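Local coordinates for dihydrodipicolinate reductase N-terminus domain-containing protein (Mycobacterium smegmatis, PDB 6IAQ), which binds NADP and, as a native amine dehydrogenase, probably catalyses the NADPH-dependent reductive amination of ketones to chiral amines, at residues 36-47 and 59-69; 207-217 and 257-268. All blocks are in the same frame, centred on the assembly; numbering follows the deposited sequence.

Interaction 1 of 2, residues 36-47 and 59-69; sequences AIARSPQKVGQD and GVAVSDDAAEV. With NAP (NADP nicotinamide-adenine-dinucleotide phosphate), chain F.
Ile37 and Ala38 lie against Ser63, Ala66 and Val69 where the second strand of the Rossmann fold runs out toward the adenosine end of NADP. Ile37 CB lies beside the carbonyl oxygen of Ser63, 4.0 Å from Ser63 O. Its CG2 branch lies anti to the backbone N and reaches the adenine, 3.8 Å from NAP C2A. The other branch, CG1, runs past Val69 CG2, and its tip CD1 rests on the first turn of the helix, 3.6 Å from Ala66 CB. One side chain thus touches both cofactor and helix. The backbones on either side of it are pinned by Ser63 N to Ala36 O, at 2.9 Å and almost straight (174°), and by Ala38 N to Ser63 O.

Farther along, Val62 plugs the loop made by 36-47. Its CG1 sits 3.5 Å from Ala38 CB and its CG2 turns toward Ala36 CB, while its backbone O and N are bonded to Gly45 N and Gln46 O. Asp47 OD1 takes Val60 N at 3.2 Å from above the carboxylate plane; OD2 is bonded to Leu58 N.

The loop held this way carries the 2'-phosphate site, the part that marks NADP off from NAD. Arg39 N and Ser40 N (2.8 Å) both point at NAP O2X, Ser40 OG binds O3X, and the extended Lys43 chain brings NZ to 2.6 Å from O1X. Strand 9-13 flanks the contact through Val11 and Tyr13, and Leu48 and Leu51 of helix 48-51 cover Ala36 and Val62.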
# COMPACT_ATOMS: atom_id res chain seq x y z
N ALA A 36 29.75 -15.81 2.44
CA ALA A 36 28.60 -16.74 2.39
C ALA A 36 28.78 -17.80 3.49
O ALA A 36 29.90 -18.35 3.63
CB ALA A 36 28.47 -17.33 1.01
N ILE A 37 27.74 -18.00 4.29
CA ILE A 37 27.74 -18.89 5.48
C ILE A 37 26.72 -20.01 5.25
O ILE A 37 25.55 -19.71 4.86
CB ILE A 37 27.48 -18.10 6.76
CG1 ILE A 37 28.40 -16.88 6.84
CG2 ILE A 37 27.58 -18.99 7.99
CD1 ILE A 37 27.96 -15.85 7.83
N ALA A 38 27.15 -21.26 5.45
CA ALA A 38 26.31 -22.46 5.35
C ALA A 38 26.61 -23.37 6.55
O ALA A 38 27.41 -22.97 7.44
CB ALA A 38 26.54 -23.16 4.03
N ARG A 39 25.94 -24.51 6.60
CA ARG A 39 26.03 -25.47 7.73
C ARG A 39 26.43 -26.85 7.17
O ARG A 39 27.22 -27.51 7.83
CB ARG A 39 24.70 -25.46 8.50
CG ARG A 39 24.58 -26.50 9.59
CD ARG A 39 23.34 -26.34 10.41
NE ARG A 39 23.35 -27.35 11.46
CZ ARG A 39 22.98 -28.62 11.30
NH1 ARG A 39 22.55 -29.06 10.13
NH2 ARG A 39 23.01 -29.44 12.34
N SER A 40 25.93 -27.26 6.00
CA SER A 40 26.17 -28.60 5.39
C SER A 40 27.63 -28.73 4.92
O SER A 40 28.12 -27.89 4.16
CB SER A 40 25.20 -28.88 4.27
OG SER A 40 23.91 -29.13 4.80
N PRO A 41 28.38 -29.74 5.44
CA PRO A 41 29.81 -29.86 5.14
C PRO A 41 30.13 -29.87 3.64
O PRO A 41 31.14 -29.32 3.25
CB PRO A 41 30.18 -31.21 5.80
CG PRO A 41 29.25 -31.29 6.99
CD PRO A 41 27.94 -30.71 6.46
N GLN A 42 29.26 -30.51 2.85
CA GLN A 42 29.34 -30.61 1.37
C GLN A 42 29.50 -29.21 0.76
O GLN A 42 30.24 -29.09 -0.22
CB GLN A 42 28.09 -31.33 0.85
CG GLN A 42 28.44 -32.58 0.05
CD GLN A 42 27.52 -33.77 0.23
OE1 GLN A 42 27.89 -34.79 0.81
NE2 GLN A 42 26.31 -33.67 -0.32
N LYS A 43 28.86 -28.18 1.34
CA LYS A 43 28.80 -26.80 0.78
C LYS A 43 30.04 -26.01 1.16
O LYS A 43 30.47 -25.20 0.30
CB LYS A 43 27.53 -26.08 1.26
CG LYS A 43 26.30 -26.61 0.55
CD LYS A 43 25.00 -25.99 0.88
CE LYS A 43 23.91 -26.80 0.22
NZ LYS A 43 22.58 -26.36 0.67
N VAL A 44 30.58 -26.19 2.37
CA VAL A 44 31.72 -25.37 2.86
C VAL A 44 32.94 -25.62 1.95
O VAL A 44 33.16 -26.75 1.52
CB VAL A 44 32.03 -25.49 4.36
CG1 VAL A 44 31.09 -26.40 5.12
CG2 VAL A 44 33.49 -25.80 4.64
N GLY A 45 33.64 -24.54 1.61
CA GLY A 45 34.80 -24.53 0.71
C GLY A 45 34.41 -24.26 -0.72
O GLY A 45 35.26 -23.76 -1.46
N GLN A 46 33.19 -24.60 -1.15
CA GLN A 46 32.75 -24.40 -2.55
C GLN A 46 32.64 -22.89 -2.82
O GLN A 46 32.42 -22.11 -1.86
CB GLN A 46 31.41 -25.06 -2.83
CG GLN A 46 31.44 -26.59 -2.84
CD GLN A 46 30.12 -27.12 -3.36
OE1 GLN A 46 29.65 -26.75 -4.44
NE2 GLN A 46 29.48 -27.99 -2.59
N ASP A 47 32.82 -22.51 -4.08
CA ASP A 47 32.58 -21.13 -4.56
C ASP A 47 31.05 -20.93 -4.61
O ASP A 47 30.36 -21.81 -5.14
CB ASP A 47 33.22 -20.87 -5.92
CG ASP A 47 32.97 -19.45 -6.40
OD1 ASP A 47 33.76 -18.56 -6.01
OD2 ASP A 47 31.96 -19.24 -7.14
N GLY A 59 34.38 -15.80 -6.62
CA GLY A 59 35.55 -15.55 -5.76
C GLY A 59 35.14 -15.42 -4.31
O GLY A 59 35.79 -14.65 -3.55
N VAL A 60 34.11 -16.16 -3.91
CA VAL A 60 33.62 -16.23 -2.50
C VAL A 60 33.53 -17.71 -2.13
O VAL A 60 32.72 -18.43 -2.74
CB VAL A 60 32.26 -15.53 -2.35
CG1 VAL A 60 31.75 -15.60 -0.93
CG2 VAL A 60 32.31 -14.09 -2.81
N ALA A 61 34.32 -18.14 -1.15
CA ALA A 61 34.34 -19.53 -0.65
C ALA A 61 33.36 -19.63 0.51
O ALA A 61 33.55 -18.91 1.51
CB ALA A 61 35.74 -19.94 -0.23
N VAL A 62 32.34 -20.49 0.39
CA VAL A 62 31.33 -20.67 1.48
C VAL A 62 32.07 -21.15 2.73
O VAL A 62 32.91 -22.08 2.63
CB VAL A 62 30.22 -21.65 1.07
CG1 VAL A 62 29.27 -21.93 2.21
CG2 VAL A 62 29.47 -21.15 -0.16
N SER A 63 31.75 -20.55 3.87
CA SER A 63 32.31 -20.85 5.20
C SER A 63 31.21 -21.39 6.10
O SER A 63 30.02 -21.12 5.85
CB SER A 63 32.95 -19.62 5.78
OG SER A 63 33.10 -19.75 7.20
N ASP A 64 31.60 -22.14 7.13
CA ASP A 64 30.67 -22.65 8.17
C ASP A 64 30.87 -21.85 9.45
O ASP A 64 30.29 -22.25 10.45
CB ASP A 64 30.86 -24.14 8.43
CG ASP A 64 32.29 -24.53 8.81
OD1 ASP A 64 33.13 -23.62 8.98
OD2 ASP A 64 32.58 -25.74 8.87
N ASP A 65 31.59 -20.73 9.39
CA ASP A 65 31.99 -19.97 10.60
C ASP A 65 31.56 -18.51 10.41
O ASP A 65 32.36 -17.73 9.81
CB ASP A 65 33.49 -20.12 10.84
CG ASP A 65 33.95 -19.62 12.20
OD1 ASP A 65 33.26 -18.75 12.80
OD2 ASP A 65 35.04 -20.10 12.62
N ALA A 66 30.36 -18.15 10.88
CA ALA A 66 29.77 -16.81 10.67
C ALA A 66 30.70 -15.70 11.22
O ALA A 66 30.96 -14.71 10.50
CB ALA A 66 28.39 -16.73 11.30
N ALA A 67 31.14 -15.84 12.46
CA ALA A 67 31.98 -14.82 13.15
C ALA A 67 33.27 -14.60 12.33
O ALA A 67 33.64 -13.45 12.09
CB ALA A 67 32.26 -15.23 14.56
N GLU A 68 33.87 -15.68 11.84
CA GLU A 68 35.12 -15.61 11.04
C GLU A 68 34.86 -14.85 9.74
O GLU A 68 35.68 -13.99 9.35
CB GLU A 68 35.67 -17.02 10.80
CG GLU A 68 36.97 -17.03 10.02
CD GLU A 68 37.72 -18.34 10.11
OE1 GLU A 68 37.31 -19.30 9.44
OE2 GLU A 68 38.70 -18.41 10.89
N VAL A 69 33.75 -15.14 9.06
CA VAL A 69 33.41 -14.44 7.78
C VAL A 69 33.23 -12.94 8.07
O VAL A 69 33.74 -12.13 7.27
CB VAL A 69 32.16 -15.05 7.13
CG1 VAL A 69 31.64 -14.20 5.99
CG2 VAL A 69 32.45 -16.45 6.65
PA NAP F . 16.14 -23.83 3.57
O1A NAP F . 16.21 -24.05 2.13
O2A NAP F . 16.01 -24.97 4.62
O5B NAP F . 17.44 -22.92 3.95
C5B NAP F . 17.90 -22.73 5.29
C4B NAP F . 19.40 -22.51 5.25
O4B NAP F . 19.93 -22.25 6.55
C3B NAP F . 20.22 -23.71 4.70
O3B NAP F . 21.07 -23.13 3.68
C2B NAP F . 21.09 -24.21 5.85
O2B NAP F . 22.43 -24.59 5.46
C1B NAP F . 21.22 -22.93 6.61
N9A NAP F . 21.55 -23.01 8.03
C8A NAP F . 20.90 -23.63 9.03
N7A NAP F . 21.53 -23.36 10.18
C5A NAP F . 22.53 -22.50 9.90
C6A NAP F . 23.59 -21.76 10.65
N6A NAP F . 23.71 -21.89 11.96
N1A NAP F . 24.43 -20.99 9.96
C2A NAP F . 24.35 -20.80 8.63
N3A NAP F . 23.42 -21.42 7.87
C4A NAP F . 22.55 -22.27 8.48
O3 NAP F . 14.89 -22.83 3.96
PN NAP F . 14.41 -21.51 3.08
O1N NAP F . 13.21 -21.79 2.23
O2N NAP F . 15.58 -20.85 2.44
O5D NAP F . 13.94 -20.74 4.40
C5D NAP F . 14.80 -20.20 5.41
C4D NAP F . 14.08 -19.49 6.52
O4D NAP F . 13.44 -18.30 5.95
C3D NAP F . 13.05 -20.37 7.17
O3D NAP F . 13.03 -20.24 8.58
C2D NAP F . 11.74 -19.86 6.57
O2D NAP F . 10.65 -20.16 7.45
C1D NAP F . 12.07 -18.35 6.36
N1N NAP F . 11.23 -17.74 5.31
C2N NAP F . 10.60 -16.62 5.61
C3N NAP F . 9.75 -16.05 4.67
C7N NAP F . 9.05 -14.74 4.94
O7N NAP F . 8.20 -14.40 4.12
N7N NAP F . 9.38 -13.97 6.00
C4N NAP F . 9.59 -16.67 3.43
C5N NAP F . 10.27 -17.85 3.14
C6N NAP F . 11.09 -18.35 4.12
P2B NAP F . 22.72 -25.79 4.45
O1X NAP F . 22.23 -25.41 3.09
O2X NAP F . 24.25 -25.82 4.33
O3X NAP F . 22.03 -26.92 5.22
O HOH W 1 32.60 -16.71 2.73
O HOH W 2 27.29 -22.36 9.77

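Interaction 2 of 2, residues 207-217 and 257-268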
# COMPACT_ATOMS: atom_id res chain seq x y z
N VAL A 207 2.20 -10.79 12.68
CA VAL A 207 1.49 -9.90 11.71
C VAL A 207 0.54 -8.97 12.48
O VAL A 207 0.60 -7.76 12.27
CB VAL A 207 0.76 -10.70 10.62
CG1 VAL A 207 -0.16 -9.81 9.79
CG2 VAL A 207 1.76 -11.38 9.70
N LEU A 208 -0.33 -9.54 13.30
CA LEU A 208 -1.37 -8.75 14.02
C LEU A 208 -0.72 -7.83 15.07
O LEU A 208 -1.21 -6.71 15.24
CB LEU A 208 -2.39 -9.71 14.63
CG LEU A 208 -3.18 -10.55 13.62
CD1 LEU A 208 -4.31 -11.31 14.29
CD2 LEU A 208 -3.69 -9.70 12.45
N ASP A 209 0.38 -8.24 15.71
CA ASP A 209 1.08 -7.35 16.68
C ASP A 209 1.54 -6.10 15.93
O ASP A 209 1.39 -4.99 16.45
CB ASP A 209 2.27 -8.04 17.37
CG ASP A 209 1.90 -9.12 18.39
OD1 ASP A 209 0.72 -9.17 18.80
OD2 ASP A 209 2.80 -9.92 18.76
N ALA A 210 2.07 -6.26 14.72
CA ALA A 210 2.56 -5.14 13.88
C ALA A 210 1.38 -4.21 13.52
O ALA A 210 1.56 -2.98 13.63
CB ALA A 210 3.24 -5.65 12.64
N LEU A 211 0.24 -4.77 13.08
CA LEU A 211 -0.91 -3.93 12.63
C LEU A 211 -1.46 -3.16 13.82
O LEU A 211 -1.70 -1.96 13.71
CB LEU A 211 -1.96 -4.83 11.97
CG LEU A 211 -1.63 -5.33 10.58
CD1 LEU A 211 -2.70 -6.28 10.10
CD2 LEU A 211 -1.46 -4.18 9.60
N VAL A 212 -1.63 -3.84 14.95
CA VAL A 212 -2.15 -3.23 16.21
C VAL A 212 -1.22 -2.10 16.65
O VAL A 212 -1.73 -0.98 16.93
CB VAL A 212 -2.35 -4.30 17.28
CG1 VAL A 212 -2.55 -3.71 18.67
CG2 VAL A 212 -3.51 -5.23 16.91
N ALA A 213 0.09 -2.35 16.70
CA ALA A 213 1.09 -1.35 17.14
C ALA A 213 1.11 -0.18 16.14
O ALA A 213 1.13 0.99 16.59
CB ALA A 213 2.45 -1.99 17.28
N ASP A 214 1.11 -0.47 14.84
CA ASP A 214 1.13 0.60 13.81
C ASP A 214 -0.13 1.49 13.95
O ASP A 214 -0.05 2.69 13.71
CB ASP A 214 1.25 0.04 12.39
CG ASP A 214 1.24 1.14 11.34
OD1 ASP A 214 2.27 1.83 11.19
OD2 ASP A 214 0.19 1.32 10.74
N THR A 215 -1.26 0.91 14.30
CA THR A 215 -2.53 1.68 14.39
C THR A 215 -2.57 2.45 15.72
O THR A 215 -3.42 3.33 15.86
CB THR A 215 -3.74 0.76 14.18
OG1 THR A 215 -3.47 -0.04 13.02
CG2 THR A 215 -5.02 1.56 13.98
N GLY A 216 -1.68 2.12 16.66
CA GLY A 216 -1.58 2.78 17.97
C GLY A 216 -2.70 2.33 18.89
O GLY A 216 -3.14 3.16 19.70
N LEU A 217 -3.16 1.09 18.79
CA LEU A 217 -4.31 0.57 19.59
C LEU A 217 -3.80 -0.26 20.76
O LEU A 217 -2.58 -0.51 20.83
CB LEU A 217 -5.25 -0.26 18.71
CG LEU A 217 -5.73 0.41 17.42
CD1 LEU A 217 -6.60 -0.53 16.61
CD2 LEU A 217 -6.50 1.68 17.73
N ARG A 257 -6.32 -13.92 16.41
CA ARG A 257 -7.32 -12.85 16.64
C ARG A 257 -6.85 -11.96 17.77
O ARG A 257 -6.46 -12.49 18.84
CB ARG A 257 -8.66 -13.49 16.99
CG ARG A 257 -9.78 -12.50 17.28
CD ARG A 257 -10.99 -13.32 17.70
NE ARG A 257 -12.20 -12.84 17.09
CZ ARG A 257 -13.01 -11.93 17.62
NH1 ARG A 257 -12.75 -11.39 18.80
NH2 ARG A 257 -14.10 -11.55 16.97
N ILE A 258 -6.88 -10.65 17.53
CA ILE A 258 -6.59 -9.63 18.57
C ILE A 258 -7.77 -8.66 18.60
O ILE A 258 -8.04 -8.01 17.57
CB ILE A 258 -5.26 -8.93 18.30
CG1 ILE A 258 -4.10 -9.95 18.26
CG2 ILE A 258 -5.04 -7.83 19.32
CD1 ILE A 258 -2.73 -9.31 18.12
N GLU A 259 -8.42 -8.56 19.76
CA GLU A 259 -9.41 -7.50 20.05
C GLU A 259 -8.69 -6.34 20.69
O GLU A 259 -7.82 -6.59 21.55
CB GLU A 259 -10.51 -8.01 20.97
CG GLU A 259 -11.15 -9.27 20.47
CD GLU A 259 -12.33 -9.71 21.32
OE1 GLU A 259 -12.71 -8.95 22.25
OE2 GLU A 259 -12.84 -10.82 21.07
N THR A 260 -9.02 -5.12 20.30
CA THR A 260 -8.44 -3.90 20.90
C THR A 260 -9.46 -3.29 21.86
O THR A 260 -10.68 -3.50 21.66
CB THR A 260 -8.01 -2.92 19.81
OG1 THR A 260 -9.18 -2.47 19.11
CG2 THR A 260 -7.02 -3.55 18.86
N GLU A 261 -8.97 -2.56 22.86
CA GLU A 261 -9.84 -1.79 23.78
C GLU A 261 -10.66 -0.80 22.94
O GLU A 261 -11.85 -0.66 23.20
CB GLU A 261 -9.01 -1.12 24.88
CG GLU A 261 -8.34 -2.09 25.85
CD GLU A 261 -9.25 -2.98 26.70
OE1 GLU A 261 -10.51 -2.98 26.51
OE2 GLU A 261 -8.70 -3.72 27.56
N GLU A 262 -10.06 -0.20 21.92
CA GLU A 262 -10.66 0.91 21.14
C GLU A 262 -11.78 0.42 20.21
O GLU A 262 -12.50 1.29 19.68
CB GLU A 262 -9.59 1.66 20.36
CG GLU A 262 -8.57 2.37 21.24
CD GLU A 262 -7.40 1.51 21.72
OE1 GLU A 262 -7.42 0.28 21.50
OE2 GLU A 262 -6.47 2.07 22.31
N GLY A 263 -11.95 -0.88 19.98
CA GLY A 263 -13.07 -1.43 19.17
C GLY A 263 -12.63 -2.32 18.01
O GLY A 263 -13.13 -3.44 17.87
N PRO A 264 -11.72 -1.89 17.10
CA PRO A 264 -11.28 -2.74 15.99
C PRO A 264 -10.79 -4.12 16.47
O PRO A 264 -10.09 -4.23 17.47
CB PRO A 264 -10.15 -1.94 15.35
CG PRO A 264 -10.49 -0.51 15.66
CD PRO A 264 -11.10 -0.55 17.05
N VAL A 265 -11.21 -5.14 15.73
CA VAL A 265 -10.79 -6.55 15.90
C VAL A 265 -9.99 -6.94 14.66
O VAL A 265 -10.42 -6.60 13.53
CB VAL A 265 -12.01 -7.46 16.08
CG1 VAL A 265 -11.62 -8.92 16.12
CG2 VAL A 265 -12.82 -7.05 17.31
N PHE A 266 -8.88 -7.64 14.87
CA PHE A 266 -8.01 -8.15 13.80
C PHE A 266 -8.04 -9.67 13.82
O PHE A 266 -7.90 -10.26 14.92
CB PHE A 266 -6.58 -7.65 13.99
CG PHE A 266 -6.47 -6.15 13.95
CD1 PHE A 266 -6.78 -5.39 15.06
CD2 PHE A 266 -6.06 -5.52 12.80
CE1 PHE A 266 -6.70 -4.01 15.01
CE2 PHE A 266 -5.95 -4.14 12.76
CZ PHE A 266 -6.24 -3.39 13.88
N GLU A 267 -8.17 -10.28 12.65
CA GLU A 267 -8.21 -11.75 12.52
C GLU A 267 -7.45 -12.16 11.26
O GLU A 267 -7.63 -11.53 10.21
CB GLU A 267 -9.65 -12.26 12.51
CG GLU A 267 -9.74 -13.75 12.70
CD GLU A 267 -11.12 -14.29 13.06
OE1 GLU A 267 -11.51 -14.22 14.24
OE2 GLU A 267 -11.79 -14.78 12.16
N PHE A 268 -6.62 -13.19 11.37
CA PHE A 268 -5.76 -13.66 10.26
C PHE A 268 -5.68 -15.18 10.26
O PHE A 268 -5.21 -15.78 11.24
CB PHE A 268 -4.39 -12.97 10.35
CG PHE A 268 -3.42 -13.38 9.28
CD1 PHE A 268 -3.74 -13.23 7.94
CD2 PHE A 268 -2.15 -13.82 9.60
CE1 PHE A 268 -2.84 -13.58 6.94
CE2 PHE A 268 -1.25 -14.20 8.61
CZ PHE A 268 -1.59 -14.06 7.29
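Pro264 O takes two bonds from Thr260: the hydroxyl OG1 comes in at 2.6 Å, in the carbonyl plane and on a lone pair, and the backbone N at 3.2 Å. This double grip closes a beta hairpin, its type I turn running from Thr260 to Gly263, and helix 207-215 packs along the face that carries Ile258, Thr260, Phe266 and Phe268. The helix runs nearly along strand 257-260, 19° off it at an axis distance of 9.1 Å.

Leu208 lies over both strands: its CB lies 3.5 Å from Ile258 CD1, while CD2 touches the CB atoms of both Phe266 and Phe268. One turn on, Val212 sets CG2 over a face of the Phe266 ring, a CH-pi contact 4.2 Å from the centroid, and the same methyl meets Ile258 CG2.

A Schellman motif at Gly216 ends the helix and turns Leu217 back over the hairpin tip. There Thr260 CG2 is close to both CB and CD1 of Leu217. The Glu262 chain, bent at its second torsion, crosses Leu217, with OE1 3.6 Å from Leu217 CB and OE2 bonded to Thr218 OG1. On another side of the helix, Asp214 makes salt bridges to Arg332 and Arg334 of the second subunit, so the element that covers the hairpin also serves the dimer interface. Leu217 CD1 sits at the edge of the Phe266 ring, near its plane, 3.8 Å from Phe266 CE1.

Interactions 1 and 2 lie on opposite sides of the chain's centre, about 42 Å apart between centres, and share no helix or strand. Interaction 1 belongs to the nucleotide-binding domain, at the outermost strand of its parallel sheet; it is partly buried, backbone hydrogen bonds join its segments, with Ile37 and Val62 packing beside them, and its loop binds the 2'-phosphate. Interaction 2 belongs to the C-terminal domain, where a helix covers the mixed sheet; it is more deeply buried and joined by apolar side chains, two phenylalanines among them, its polar bonds staying within each segment or going outside. The first contact binds the cofactor directly, whereas the helix of the second reaches the partner subunit.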